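Local structure of angiotensin-converting enzyme (Anopheles gambiae, 6S1Y) at residues L93-L98 against K104-A109; A100-E105 against A182-F187; I142-R147 against W257-D262; A223-K228 against Q420-G425. The protein is a zinc-dependent peptidase of the angiotensin-converting enzyme family, which probably removes dipeptides from the C-terminal ends of peptide substrates. One frame throughout, in Å; residues are numbered along the deposited sequence.

Interaction 1 (L93-L98 against K104-A109)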
loop_
_atom_site.group_PDB
_atom_site.type_symbol
_atom_site.label_atom_id
_atom_site.label_comp_id
_atom_site.label_asym_id
_atom_site.label_seq_id
_atom_site.Cartn_x
_atom_site.Cartn_y
_atom_site.Cartn_z
ATOM N N LEU A 93 16.170 1.642 17.881
ATOM C CA LEU A 93 15.259 0.929 18.768
ATOM C C LEU A 93 13.796 1.091 18.379
ATOM O O LEU A 93 13.016 0.141 18.514
ATOM C CB LEU A 93 15.435 1.415 20.209
ATOM C CG LEU A 93 16.780 1.172 20.893
ATOM C CD1 LEU A 93 16.738 1.750 22.292
ATOM C CD2 LEU A 93 17.088 -0.299 20.937
ATOM N N GLY A 94 13.405 2.289 17.928
ATOM C CA GLY A 94 11.994 2.556 17.711
ATOM C C GLY A 94 11.218 2.385 19.000
ATOM O O GLY A 94 11.615 2.868 20.072
ATOM N N TYR A 95 10.100 1.663 18.906
ATOM C CA TYR A 95 9.233 1.484 20.063
ATOM C C TYR A 95 9.958 0.787 21.207
ATOM O O TYR A 95 9.627 1.000 22.382
ATOM C CB TYR A 95 7.991 0.680 19.678
ATOM C CG TYR A 95 6.996 1.428 18.805
ATOM C CD1 TYR A 95 7.153 2.780 18.536
ATOM C CD2 TYR A 95 5.900 0.770 18.253
ATOM C CE1 TYR A 95 6.263 3.451 17.749
ATOM C CE2 TYR A 95 4.989 1.440 17.458
ATOM C CZ TYR A 95 5.173 2.783 17.211
ATOM O OH TYR A 95 4.273 3.475 16.415
ATOM N N ALA A 96 10.941 -0.054 20.889
ATOM C CA ALA A 96 11.659 -0.769 21.934
ATOM C C ALA A 96 12.386 0.177 22.878
ATOM O O ALA A 96 12.837 -0.268 23.927
ATOM C CB ALA A 96 12.648 -1.765 21.316
ATOM N N ALA A 97 12.492 1.468 22.550
ATOM C CA ALA A 97 13.109 2.410 23.475
ATOM C C ALA A 97 12.289 2.626 24.736
ATOM O O ALA A 97 12.809 3.200 25.695
ATOM C CB ALA A 97 13.345 3.758 22.794
ATOM N N LEU A 98 11.047 2.185 24.774
ATOM C CA LEU A 98 10.215 2.499 25.925
ATOM C C LEU A 98 10.445 1.504 27.062
ATOM O O LEU A 98 10.769 0.339 26.821
ATOM C CB LEU A 98 8.738 2.478 25.542
ATOM C CG LEU A 98 8.222 3.506 24.538
ATOM C CD1 LEU A 98 6.930 2.971 23.919
ATOM C CD2 LEU A 98 7.983 4.870 25.179
ATOM N N LYS A 104 4.403 -2.524 26.237
ATOM C CA LYS A 104 3.256 -3.410 26.121
ATOM C C LYS A 104 1.952 -2.628 26.121
ATOM O O LYS A 104 0.944 -3.097 25.575
ATOM C CB LYS A 104 3.273 -4.446 27.244
ATOM C CG LYS A 104 4.566 -5.245 27.293
ATOM C CD LYS A 104 4.414 -6.494 28.155
ATOM C CE LYS A 104 5.608 -6.709 29.083
ATOM N NZ LYS A 104 5.161 -7.397 30.331
ATOM N N GLU A 105 1.943 -1.442 26.723
ATOM C CA GLU A 105 0.732 -0.629 26.692
ATOM C C GLU A 105 0.492 -0.103 25.276
ATOM O O GLU A 105 -0.647 -0.055 24.803
ATOM C CB GLU A 105 0.846 0.513 27.700
ATOM C CG GLU A 105 -0.478 1.169 28.053
ATOM C CD GLU A 105 -0.335 2.339 29.022
ATOM O OE1 GLU A 105 0.773 2.929 29.135
ATOM O OE2 GLU A 105 -1.352 2.675 29.661
ATOM N N LEU A 106 1.565 0.246 24.570
ATOM C CA LEU A 106 1.451 0.720 23.201
ATOM C C LEU A 106 0.990 -0.392 22.264
ATOM O O LEU A 106 0.022 -0.219 21.512
ATOM C CB LEU A 106 2.793 1.297 22.758
ATOM C CG LEU A 106 2.951 1.648 21.290
ATOM C CD1 LEU A 106 1.880 2.630 20.828
ATOM C CD2 LEU A 106 4.332 2.214 21.055
ATOM N N LEU A 107 1.658 -1.550 22.293
ATOM C CA LEU A 107 1.233 -2.639 21.418
ATOM C C LEU A 107 -0.208 -3.031 21.710
ATOM O O LEU A 107 -0.964 -3.359 20.795
ATOM C CB LEU A 107 2.162 -3.848 21.557
ATOM C CG LEU A 107 3.549 -3.737 20.906
ATOM C CD1 LEU A 107 4.182 -5.128 20.844
ATOM C CD2 LEU A 107 3.522 -3.124 19.512
ATOM N N GLY A 108 -0.621 -2.982 22.977
ATOM C CA GLY A 108 -1.993 -3.319 23.320
ATOM C C GLY A 108 -2.993 -2.304 22.814
ATOM O O GLY A 108 -4.128 -2.662 22.482
ATOM N N ALA A 109 -2.603 -1.036 22.744
ATOM C CA ALA A 109 -3.484 -0.032 22.159
ATOM C C ALA A 109 -3.678 -0.296 20.670
ATOM O O ALA A 109 -4.807 -0.309 20.174
ATOM C CB ALA A 109 -2.925 1.369 22.403
#
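One face of the Tyr-95 ring carries a single methyl group, CD2 of Leu-106, set 3.4 Å above the ring plane and almost over its centre. This is a CH-pi contact, with the methyl only 12° off the ring normal, and it fastens the loop between helix 81-90 and helix 100-119 to the side of the second of them, within a mostly helical fold. The two side chains meet at roughly a right angle. At the rim of the ring, the phenol oxygen is hydrogen-bonded by Asp-491 and Asn-178, two bonds that would limit rotation and tilt of the ring. Tyr-174 of helix 168-184 packs against both Tyr-95 and Leu-106. Residues 95-97 form a 3-10 turn, closed by a bond from Leu-98 N to Tyr-95 O (3.0 Å), that places the side chains of Tyr-95 and Leu-98 on the side facing Leu-106. With CG of Leu-106 anti to the backbone N (chi1 171°), the leucine branch extends from the helix toward the loop. Farther from the ring, above the same face, Leu-98 crosses Leu-106 at about a right angle, its CD1 lying 3.9 Å from Leu-106 CD2.

Interaction 2 (A100-E105 against A182-F187)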
loop_
_atom_site.group_PDB
_atom_site.type_symbol
_atom_site.label_atom_id
_atom_site.label_comp_id
_atom_site.label_asym_id
_atom_site.label_seq_id
_atom_site.Cartn_x
_atom_site.Cartn_y
_atom_site.Cartn_z
ATOM N N ALA A 100 9.391 -1.324 29.501
ATOM C CA ALA A 100 8.597 -2.449 29.028
ATOM C C ALA A 100 7.115 -2.272 29.325
ATOM O O ALA A 100 6.279 -2.726 28.541
ATOM C CB ALA A 100 9.105 -3.752 29.647
ATOM N N ASP A 101 6.762 -1.637 30.443
ATOM C CA ASP A 101 5.344 -1.458 30.739
ATOM C C ASP A 101 4.681 -0.597 29.670
ATOM O O ASP A 101 3.589 -0.920 29.190
ATOM C CB ASP A 101 5.151 -0.837 32.123
ATOM C CG ASP A 101 5.899 0.457 32.274
ATOM O OD1 ASP A 101 7.025 0.527 31.736
ATOM O OD2 ASP A 101 5.367 1.398 32.904
ATOM N N GLN A 102 5.338 0.501 29.281
ATOM C CA GLN A 102 4.782 1.389 28.266
ATOM C C GLN A 102 4.844 0.754 26.880
ATOM O O GLN A 102 3.968 1.005 26.045
ATOM C CB GLN A 102 5.521 2.730 28.278
ATOM C CG GLN A 102 5.233 3.624 29.493
ATOM C CD GLN A 102 5.915 4.998 29.373
ATOM O OE1 GLN A 102 7.132 5.108 29.497
ATOM N NE2 GLN A 102 5.125 6.040 29.105
ATOM N N PHE A 103 5.869 -0.061 26.619
ATOM C CA PHE A 103 5.927 -0.824 25.374
ATOM C C PHE A 103 4.698 -1.715 25.225
ATOM O O PHE A 103 3.996 -1.667 24.209
ATOM C CB PHE A 103 7.215 -1.648 25.349
ATOM C CG PHE A 103 7.401 -2.481 24.102
ATOM C CD1 PHE A 103 8.065 -1.970 23.006
ATOM C CD2 PHE A 103 6.934 -3.784 24.047
ATOM C CE1 PHE A 103 8.246 -2.722 21.861
ATOM C CE2 PHE A 103 7.121 -4.562 22.897
ATOM C CZ PHE A 103 7.779 -4.028 21.803
ATOM N N LYS A 104 4.403 -2.524 26.237
ATOM C CA LYS A 104 3.256 -3.410 26.121
ATOM C C LYS A 104 1.952 -2.628 26.121
ATOM O O LYS A 104 0.944 -3.097 25.575
ATOM C CB LYS A 104 3.273 -4.446 27.244
ATOM C CG LYS A 104 4.566 -5.245 27.293
ATOM C CD LYS A 104 4.414 -6.494 28.155
ATOM C CE LYS A 104 5.608 -6.709 29.083
ATOM N NZ LYS A 104 5.161 -7.397 30.331
ATOM N N GLU A 105 1.943 -1.442 26.723
ATOM C CA GLU A 105 0.732 -0.629 26.692
ATOM C C GLU A 105 0.492 -0.103 25.276
ATOM O O GLU A 105 -0.647 -0.055 24.803
ATOM C CB GLU A 105 0.846 0.513 27.700
ATOM C CG GLU A 105 -0.478 1.169 28.053
ATOM C CD GLU A 105 -0.335 2.339 29.022
ATOM O OE1 GLU A 105 0.773 2.929 29.135
ATOM O OE2 GLU A 105 -1.352 2.675 29.661
ATOM N N ALA A 182 9.310 8.368 20.218
ATOM C CA ALA A 182 10.082 9.237 19.340
ATOM C C ALA A 182 11.007 10.144 20.143
ATOM O O ALA A 182 12.171 10.348 19.767
ATOM C CB ALA A 182 9.137 10.072 18.475
ATOM N N LEU A 183 10.493 10.713 21.238
ATOM C CA LEU A 183 11.309 11.552 22.114
ATOM C C LEU A 183 12.477 10.762 22.710
ATOM O O LEU A 183 13.622 11.228 22.702
ATOM C CB LEU A 183 10.438 12.139 23.226
ATOM C CG LEU A 183 9.333 13.091 22.764
ATOM C CD1 LEU A 183 8.571 13.672 23.933
ATOM C CD2 LEU A 183 9.935 14.202 21.940
ATOM N N ARG A 184 12.206 9.548 23.208
ATOM C CA ARG A 184 13.266 8.706 23.742
ATOM C C ARG A 184 14.289 8.301 22.686
ATOM O O ARG A 184 15.361 7.801 23.049
ATOM C CB ARG A 184 12.670 7.450 24.390
ATOM C CG ARG A 184 11.918 7.713 25.675
ATOM C CD ARG A 184 11.464 6.429 26.344
ATOM N NE ARG A 184 11.584 6.528 27.803
ATOM C CZ ARG A 184 10.581 6.818 28.627
ATOM N NH1 ARG A 184 9.343 7.043 28.161
ATOM N NH2 ARG A 184 10.814 6.879 29.932
ATOM N N ASN A 185 13.998 8.490 21.399
ATOM C CA ASN A 185 14.963 8.240 20.333
ATOM C C ASN A 185 15.562 9.527 19.777
ATOM O O ASN A 185 16.268 9.483 18.772
ATOM C CB ASN A 185 14.313 7.456 19.194
ATOM C CG ASN A 185 14.477 5.954 19.339
ATOM O OD1 ASN A 185 15.431 5.371 18.812
ATOM N ND2 ASN A 185 13.532 5.314 20.026
ATOM N N ASN A 186 15.272 10.670 20.393
ATOM C CA ASN A 186 15.814 11.967 19.975
ATOM C C ASN A 186 15.189 12.485 18.680
ATOM O O ASN A 186 15.824 13.236 17.941
ATOM C CB ASN A 186 17.343 11.922 19.838
ATOM C CG ASN A 186 18.041 11.684 21.172
ATOM O OD1 ASN A 186 17.467 11.927 22.237
ATOM N ND2 ASN A 186 19.284 11.200 21.117
ATOM N N PHE A 187 13.940 12.110 18.403
ATOM C CA PHE A 187 13.152 12.708 17.332
ATOM C C PHE A 187 12.086 13.623 17.930
ATOM O O PHE A 187 11.577 13.373 19.029
ATOM C CB PHE A 187 12.455 11.646 16.472
ATOM C CG PHE A 187 13.394 10.766 15.700
ATOM C CD1 PHE A 187 13.972 11.213 14.526
ATOM C CD2 PHE A 187 13.671 9.484 16.130
ATOM C CE1 PHE A 187 14.835 10.404 13.798
ATOM C CE2 PHE A 187 14.537 8.657 15.402
ATOM C CZ PHE A 187 15.121 9.122 14.237
#
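Gln-102 and Arg-184 approach each other at about a right angle, and their flat ends are turned likewise: the amide plane stands 88° from the guanidinium plane. The meeting point is narrow. Gln-102 OE1 lies 3.2 Å from Arg-184 NH1, and the oxygen approaches the guanidinium obliquely. Here, at the surface, the partly negative amide oxygen faces the arginine's positive charge, which should favour the approach. The same oxygen is 3.9 Å from Arg-184 CZ and 4.1 Å from Arg-184 NH2, so it leans to one nitrogen of the group. Both residues need their length, because their CA atoms are 12.1 Å apart. Gln-102 runs extended beyond CG, while Arg-184 is bent at chi3 (142°), which turns its end across that of the glutamine. Leu-177 packs against the glutamine side chain, and the arginine rests on Leu-98 and Pro-99 of the loop preceding helix 100-119. The contact thus joins the first turns of that helix to the C-terminal end of helix 168-184, which closes in a Schellman motif. There Phe-187 N bonds to Ala-182 O at 2.8 Å and Asn-186 N to Leu-183 O at 2.9 Å, with Asn-186 as the C-prime residue at positive phi. Ala-182 O also accepts from Asn-185 N, the two donors arriving from opposite faces of its carbonyl plane. The side-chain amide of Asn-185 turns back to the helix, its ND2 hydrogen-bonded to Ala-181 O and more weakly to Gly-94 O.

Interaction 3 (I142-R147 against W257-D262)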
loop_
_atom_site.group_PDB
_atom_site.type_symbol
_atom_site.label_atom_id
_atom_site.label_comp_id
_atom_site.label_asym_id
_atom_site.label_seq_id
_atom_site.Cartn_x
_atom_site.Cartn_y
_atom_site.Cartn_z
ATOM N N ILE A 142 -19.872 -5.763 -2.410
ATOM C CA ILE A 142 -21.014 -4.862 -2.518
ATOM C C ILE A 142 -20.575 -3.518 -3.080
ATOM O O ILE A 142 -21.157 -3.003 -4.043
ATOM C CB ILE A 142 -21.691 -4.711 -1.144
ATOM C CG1 ILE A 142 -22.258 -6.073 -0.715
ATOM C CG2 ILE A 142 -22.782 -3.645 -1.169
ATOM C CD1 ILE A 142 -22.624 -6.141 0.740
ATOM N N PHE A 143 -19.546 -2.912 -2.477
ATOM C CA PHE A 143 -19.075 -1.630 -2.989
ATOM C C PHE A 143 -18.548 -1.772 -4.415
ATOM O O PHE A 143 -18.793 -0.908 -5.265
ATOM C CB PHE A 143 -18.028 -1.042 -2.041
ATOM C CG PHE A 143 -18.641 -0.213 -0.936
ATOM C CD1 PHE A 143 -19.045 -0.797 0.254
ATOM C CD2 PHE A 143 -18.861 1.139 -1.123
ATOM C CE1 PHE A 143 -19.642 -0.044 1.253
ATOM C CE2 PHE A 143 -19.464 1.906 -0.138
ATOM C CZ PHE A 143 -19.864 1.300 1.063
ATOM N N ALA A 144 -17.885 -2.885 -4.724
ATOM C CA ALA A 144 -17.300 -3.018 -6.057
ATOM C C ALA A 144 -18.384 -3.094 -7.139
ATOM O O ALA A 144 -18.266 -2.440 -8.186
ATOM C CB ALA A 144 -16.377 -4.231 -6.119
ATOM N N ASN A 145 -19.474 -3.807 -6.879
ATOM C CA ASN A 145 -20.390 -4.197 -7.936
ATOM C C ASN A 145 -21.812 -3.665 -7.819
ATOM O O ASN A 145 -22.537 -3.726 -8.814
ATOM C CB ASN A 145 -20.493 -5.735 -8.017
ATOM C CG ASN A 145 -19.138 -6.408 -8.165
ATOM O OD1 ASN A 145 -18.804 -7.302 -7.405
ATOM N ND2 ASN A 145 -18.360 -5.982 -9.146
ATOM N N HIS A 146 -22.251 -3.190 -6.652
ATOM C CA HIS A 146 -23.627 -2.752 -6.489
ATOM C C HIS A 146 -23.746 -1.259 -6.754
ATOM O O HIS A 146 -23.003 -0.464 -6.176
ATOM C CB HIS A 146 -24.155 -3.025 -5.081
ATOM C CG HIS A 146 -24.321 -4.473 -4.755
ATOM N ND1 HIS A 146 -25.267 -4.922 -3.858
ATOM C CD2 HIS A 146 -23.645 -5.571 -5.170
ATOM C CE1 HIS A 146 -25.179 -6.234 -3.751
ATOM N NE2 HIS A 146 -24.207 -6.655 -4.540
ATOM N N ARG A 147 -24.706 -0.881 -7.596
ATOM C CA ARG A 147 -24.907 0.517 -7.941
ATOM C C ARG A 147 -26.195 1.071 -7.342
ATOM O O ARG A 147 -26.986 1.700 -8.049
ATOM C CB ARG A 147 -24.947 0.680 -9.457
ATOM C CG ARG A 147 -23.833 -0.048 -10.187
ATOM C CD ARG A 147 -22.461 0.560 -9.917
ATOM N NE ARG A 147 -21.456 -0.202 -10.652
ATOM C CZ ARG A 147 -20.318 -0.681 -10.146
ATOM N NH1 ARG A 147 -19.978 -0.443 -8.891
ATOM N NH2 ARG A 147 -19.497 -1.388 -10.925
ATOM N N TRP A 257 -10.543 3.789 -7.818
ATOM C CA TRP A 257 -11.877 3.765 -8.391
ATOM C C TRP A 257 -12.000 2.751 -9.521
ATOM O O TRP A 257 -12.909 2.861 -10.344
ATOM C CB TRP A 257 -12.264 5.165 -8.887
ATOM C CG TRP A 257 -12.017 6.286 -7.911
ATOM C CD1 TRP A 257 -11.840 6.190 -6.560
ATOM C CD2 TRP A 257 -11.920 7.681 -8.224
ATOM N NE1 TRP A 257 -11.629 7.443 -6.021
ATOM C CE2 TRP A 257 -11.671 8.368 -7.026
ATOM C CE3 TRP A 257 -12.001 8.417 -9.418
ATOM C CZ2 TRP A 257 -11.513 9.760 -6.982
ATOM C CZ3 TRP A 257 -11.829 9.796 -9.370
ATOM C CH2 TRP A 257 -11.597 10.446 -8.163
ATOM N N ASP A 258 -11.109 1.755 -9.561
ATOM C CA ASP A 258 -11.124 0.735 -10.596
ATOM C C ASP A 258 -12.476 0.055 -10.735
ATOM O O ASP A 258 -12.872 -0.298 -11.847
ATOM C CB ASP A 258 -10.030 -0.308 -10.308
ATOM C CG ASP A 258 -10.133 -0.913 -8.901
ATOM O OD1 ASP A 258 -10.110 -0.149 -7.897
ATOM O OD2 ASP A 258 -10.226 -2.155 -8.797
ATOM N N ASN A 259 -13.215 -0.114 -9.632
ATOM C CA ASN A 259 -14.490 -0.832 -9.689
ATOM C C ASN A 259 -15.603 -0.063 -10.391
ATOM O O ASN A 259 -16.618 -0.672 -10.747
ATOM C CB ASN A 259 -14.970 -1.205 -8.281
ATOM C CG ASN A 259 -14.169 -2.332 -7.674
ATOM O OD1 ASN A 259 -13.856 -3.314 -8.352
ATOM N ND2 ASN A 259 -13.807 -2.191 -6.397
ATOM N N ILE A 260 -15.461 1.245 -10.606
ATOM C CA ILE A 260 -16.433 1.954 -11.425
ATOM C C ILE A 260 -15.859 2.329 -12.790
ATOM O O ILE A 260 -16.428 3.180 -13.491
ATOM C CB ILE A 260 -17.010 3.177 -10.698
ATOM C CG1 ILE A 260 -15.936 4.144 -10.207
ATOM C CG2 ILE A 260 -17.858 2.726 -9.499
ATOM C CD1 ILE A 260 -15.372 5.056 -11.288
ATOM N N ALA A 261 -14.756 1.699 -13.206
ATOM C CA ALA A 261 -14.146 2.063 -14.484
ATOM C C ALA A 261 -15.086 1.785 -15.654
ATOM O O ALA A 261 -15.310 2.652 -16.503
ATOM C CB ALA A 261 -12.822 1.330 -14.684
ATOM N N ASP A 262 -15.647 0.572 -15.726
ATOM C CA ASP A 262 -16.521 0.253 -16.849
ATOM C C ASP A 262 -17.811 1.050 -16.778
ATOM O O ASP A 262 -18.296 1.536 -17.801
ATOM C CB ASP A 262 -16.834 -1.248 -16.890
ATOM C CG ASP A 262 -15.634 -2.083 -17.313
ATOM O OD1 ASP A 262 -14.588 -1.497 -17.696
ATOM O OD2 ASP A 262 -15.723 -3.325 -17.252
#
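The backbones come close where the C-terminal end of helix 135-145 meets the loop between strand 244-245 and helix 276-281, the CA atoms of Ala-144 and Asn-259 being 5.1 Å apart at the short 3-10 turn 258-259. Ala-144 CB presses on the amide of Asn-259, 3.3 Å from its CG. That amide is held from elsewhere, Asn-259 ND2 donating to Gly-250 O. Arg-147, just past the helix, bends at chi2 (-68°) and folds its guanidinium back to the helix end. There Arg-147 NH1 gives a 2.7 Å hydrogen bond to Ala-144 O, arriving above the carbonyl plane. Arg-147 NH2 makes a weak second bond to the same oxygen and another weak one, 3.0 Å long, across the contact to Asn-259 O. Ile-260 CG2 lies over one face of the guanidinium, 3.9 Å from Arg-147 NH1, and Phe-263 adds a cation-pi contact. One arginine thus spans the carbonyl oxygens of a helix end and of a loop. Its positive charge should be favoured by the helix dipole there, but the bond to the loop is weak, which probably leaves much of the junction to the tight fit of Ala-144 against Asn-259.

Interaction 4 (A223-K228 against Q420-G425)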
loop_
_atom_site.group_PDB
_atom_site.type_symbol
_atom_site.label_atom_id
_atom_site.label_comp_id
_atom_site.label_asym_id
_atom_site.label_seq_id
_atom_site.Cartn_x
_atom_site.Cartn_y
_atom_site.Cartn_z
ATOM N N ALA A 223 -12.870 15.364 -12.568
ATOM C CA ALA A 223 -13.986 16.086 -13.183
ATOM C C ALA A 223 -14.761 15.197 -14.146
ATOM O O ALA A 223 -15.986 15.288 -14.241
ATOM C CB ALA A 223 -13.463 17.322 -13.900
ATOM N N TYR A 224 -14.068 14.332 -14.882
ATOM C CA TYR A 224 -14.768 13.432 -15.797
ATOM C C TYR A 224 -15.585 12.400 -15.032
ATOM O O TYR A 224 -16.758 12.173 -15.334
ATOM C CB TYR A 224 -13.769 12.754 -16.728
ATOM C CG TYR A 224 -14.448 11.947 -17.821
ATOM C CD1 TYR A 224 -14.900 12.569 -18.968
ATOM C CD2 TYR A 224 -14.687 10.585 -17.670
ATOM C CE1 TYR A 224 -15.552 11.865 -19.958
ATOM C CE2 TYR A 224 -15.325 9.847 -18.680
ATOM C CZ TYR A 224 -15.759 10.494 -19.817
ATOM O OH TYR A 224 -16.395 9.804 -20.806
ATOM N N VAL A 225 -14.994 11.787 -14.011
ATOM C CA VAL A 225 -15.723 10.798 -13.213
ATOM C C VAL A 225 -16.974 11.423 -12.619
ATOM O O VAL A 225 -18.070 10.850 -12.686
ATOM C CB VAL A 225 -14.811 10.211 -12.116
ATOM C CG1 VAL A 225 -15.587 9.307 -11.163
ATOM C CG2 VAL A 225 -13.664 9.439 -12.751
ATOM N N ARG A 226 -16.843 12.607 -12.028
ATOM C CA ARG A 226 -18.000 13.268 -11.442
ATOM C C ARG A 226 -19.079 13.526 -12.487
ATOM O O ARG A 226 -20.270 13.317 -12.228
ATOM C CB ARG A 226 -17.567 14.564 -10.767
ATOM C CG ARG A 226 -18.707 15.472 -10.271
ATOM C CD ARG A 226 -18.180 16.659 -9.470
ATOM N NE ARG A 226 -17.395 17.586 -10.270
ATOM C CZ ARG A 226 -16.735 18.633 -9.764
ATOM N NH1 ARG A 226 -16.782 18.866 -8.472
ATOM N NH2 ARG A 226 -16.028 19.438 -10.560
ATOM N N TYR A 227 -18.686 13.972 -13.680
ATOM C CA TYR A 227 -19.665 14.191 -14.733
ATOM C C TYR A 227 -20.415 12.904 -15.068
ATOM O O TYR A 227 -21.647 12.910 -15.202
ATOM C CB TYR A 227 -18.962 14.764 -15.961
ATOM C CG TYR A 227 -19.844 14.836 -17.177
ATOM C CD1 TYR A 227 -19.956 13.754 -18.059
ATOM C CD2 TYR A 227 -20.549 15.981 -17.458
ATOM C CE1 TYR A 227 -20.778 13.824 -19.173
ATOM C CE2 TYR A 227 -21.355 16.074 -18.559
ATOM C CZ TYR A 227 -21.474 15.005 -19.406
ATOM O OH TYR A 227 -22.297 15.144 -20.471
ATOM N N LYS A 228 -19.690 11.776 -15.208
ATOM C CA LYS A 228 -20.343 10.516 -15.582
ATOM C C LYS A 228 -21.198 9.971 -14.442
ATOM O O LYS A 228 -22.281 9.428 -14.678
ATOM C CB LYS A 228 -19.309 9.467 -15.998
ATOM C CG LYS A 228 -18.495 9.830 -17.208
ATOM C CD LYS A 228 -19.332 9.888 -18.505
ATOM C CE LYS A 228 -19.182 8.613 -19.328
ATOM N NZ LYS A 228 -20.004 8.695 -20.552
ATOM N N GLN A 420 -8.550 2.096 -22.128
ATOM C CA GLN A 420 -7.404 1.533 -21.423
ATOM C C GLN A 420 -6.722 2.576 -20.550
ATOM O O GLN A 420 -6.501 2.349 -19.354
ATOM C CB GLN A 420 -6.421 0.955 -22.448
ATOM C CG GLN A 420 -5.120 0.418 -21.858
ATOM C CD GLN A 420 -4.047 0.176 -22.916
ATOM O OE1 GLN A 420 -4.315 0.180 -24.127
ATOM N NE2 GLN A 420 -2.819 -0.030 -22.459
ATOM N N PHE A 421 -6.377 3.730 -21.130
ATOM C CA PHE A 421 -5.764 4.807 -20.347
ATOM C C PHE A 421 -6.669 5.227 -19.189
ATOM O O PHE A 421 -6.199 5.539 -18.084
ATOM C CB PHE A 421 -5.488 6.029 -21.238
ATOM C CG PHE A 421 -4.582 5.765 -22.417
ATOM C CD1 PHE A 421 -3.670 4.713 -22.419
ATOM C CD2 PHE A 421 -4.654 6.578 -23.538
ATOM C CE1 PHE A 421 -2.841 4.471 -23.545
ATOM C CE2 PHE A 421 -3.830 6.358 -24.660
ATOM C CZ PHE A 421 -2.921 5.310 -24.659
ATOM N N TYR A 422 -7.975 5.285 -19.443
ATOM C CA TYR A 422 -8.926 5.685 -18.416
ATOM C C TYR A 422 -8.903 4.711 -17.253
ATOM O O TYR A 422 -8.732 5.111 -16.097
ATOM C CB TYR A 422 -10.320 5.762 -19.019
ATOM C CG TYR A 422 -11.381 6.159 -18.053
ATOM C CD1 TYR A 422 -11.471 7.489 -17.595
ATOM C CD2 TYR A 422 -12.304 5.227 -17.573
ATOM C CE1 TYR A 422 -12.453 7.870 -16.693
ATOM C CE2 TYR A 422 -13.306 5.605 -16.685
ATOM C CZ TYR A 422 -13.367 6.929 -16.243
ATOM O OH TYR A 422 -14.332 7.322 -15.359
ATOM N N ARG A 423 -9.072 3.424 -17.538
ATOM C CA ARG A 423 -8.992 2.431 -16.482
ATOM C C ARG A 423 -7.719 2.612 -15.665
ATOM O O ARG A 423 -7.761 2.620 -14.428
ATOM C CB ARG A 423 -9.050 1.015 -17.068
ATOM C CG ARG A 423 -8.807 -0.067 -15.991
ATOM C CD ARG A 423 -9.090 -1.479 -16.478
ATOM N NE ARG A 423 -10.527 -1.722 -16.539
ATOM C CZ ARG A 423 -11.268 -2.079 -15.491
ATOM N NH1 ARG A 423 -10.708 -2.262 -14.304
ATOM N NH2 ARG A 423 -12.573 -2.263 -15.642
ATOM N N ALA A 424 -6.566 2.760 -16.340
ATOM C CA ALA A 424 -5.331 2.930 -15.580
ATOM C C ALA A 424 -5.410 4.165 -14.669
ATOM O O ALA A 424 -4.998 4.114 -13.508
ATOM C CB ALA A 424 -4.123 3.020 -16.520
ATOM N N GLY A 425 -5.938 5.282 -15.182
ATOM C CA GLY A 425 -6.031 6.486 -14.368
ATOM C C GLY A 425 -6.874 6.298 -13.121
ATOM O O GLY A 425 -6.491 6.733 -12.023
#
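The hydroxyl of Tyr-422, its OH hydrogen-bonded to Thr-264 OG1, reaches Val-225 CG2 at 3.4 Å, so a buried polar atom is satisfied from a loop while also packing on a methyl. This is helix-helix packing through long side chains: helix 203-233 and helix 414-429 keep 10.0 Å between the CA atoms of Val-225 and Tyr-422, and the tyrosine fills the interval. Its CG is anti to the backbone N (chi1 180°), which directs the ring out of its helix toward the other. Tyr-224, one residue before the valine, comes up from the facing helix. Its ring plane makes 76° with that of Tyr-422 and the ring centroids are 5.7 Å apart, an oblique pairing whose side chains cross nearly at right angles. Helix 577-590 covers Tyr-224 through Leu-583, Glu-586 and Asn-587, and Pro-266 packs on Tyr-422, so both rings are enclosed by other parts of the fold. No hydrogen bond joins residues 223-228 to 420-425; between them the contact is apolar apart from the phenol oxygen. The nearest carbons of the two rings are Tyr-224 CD2 and Tyr-422 CE1, 3.6 Å apart.

In the fold
The four contacts form two pairs on opposite sides of the chain's centre. Interactions 1 and 2 touch and share helix 100-119: the first is a buried apolar seat for a loop, the second a polar contact at the surface on the same helix. Interactions 3 and 4, with centres about 13 Å apart, are joined by a salt bridge between Asp-262 OD1 and Arg-423 NH2. Interaction 4 is buried and rests on aromatic and aliphatic packing between two helices, whereas interaction 3, only partly buried, combines an arginine on backbone carbonyls with close packing of an alanine on an asparagine. The nearest atoms of interactions 1 and 3 are about 24 Å apart, so these do not touch.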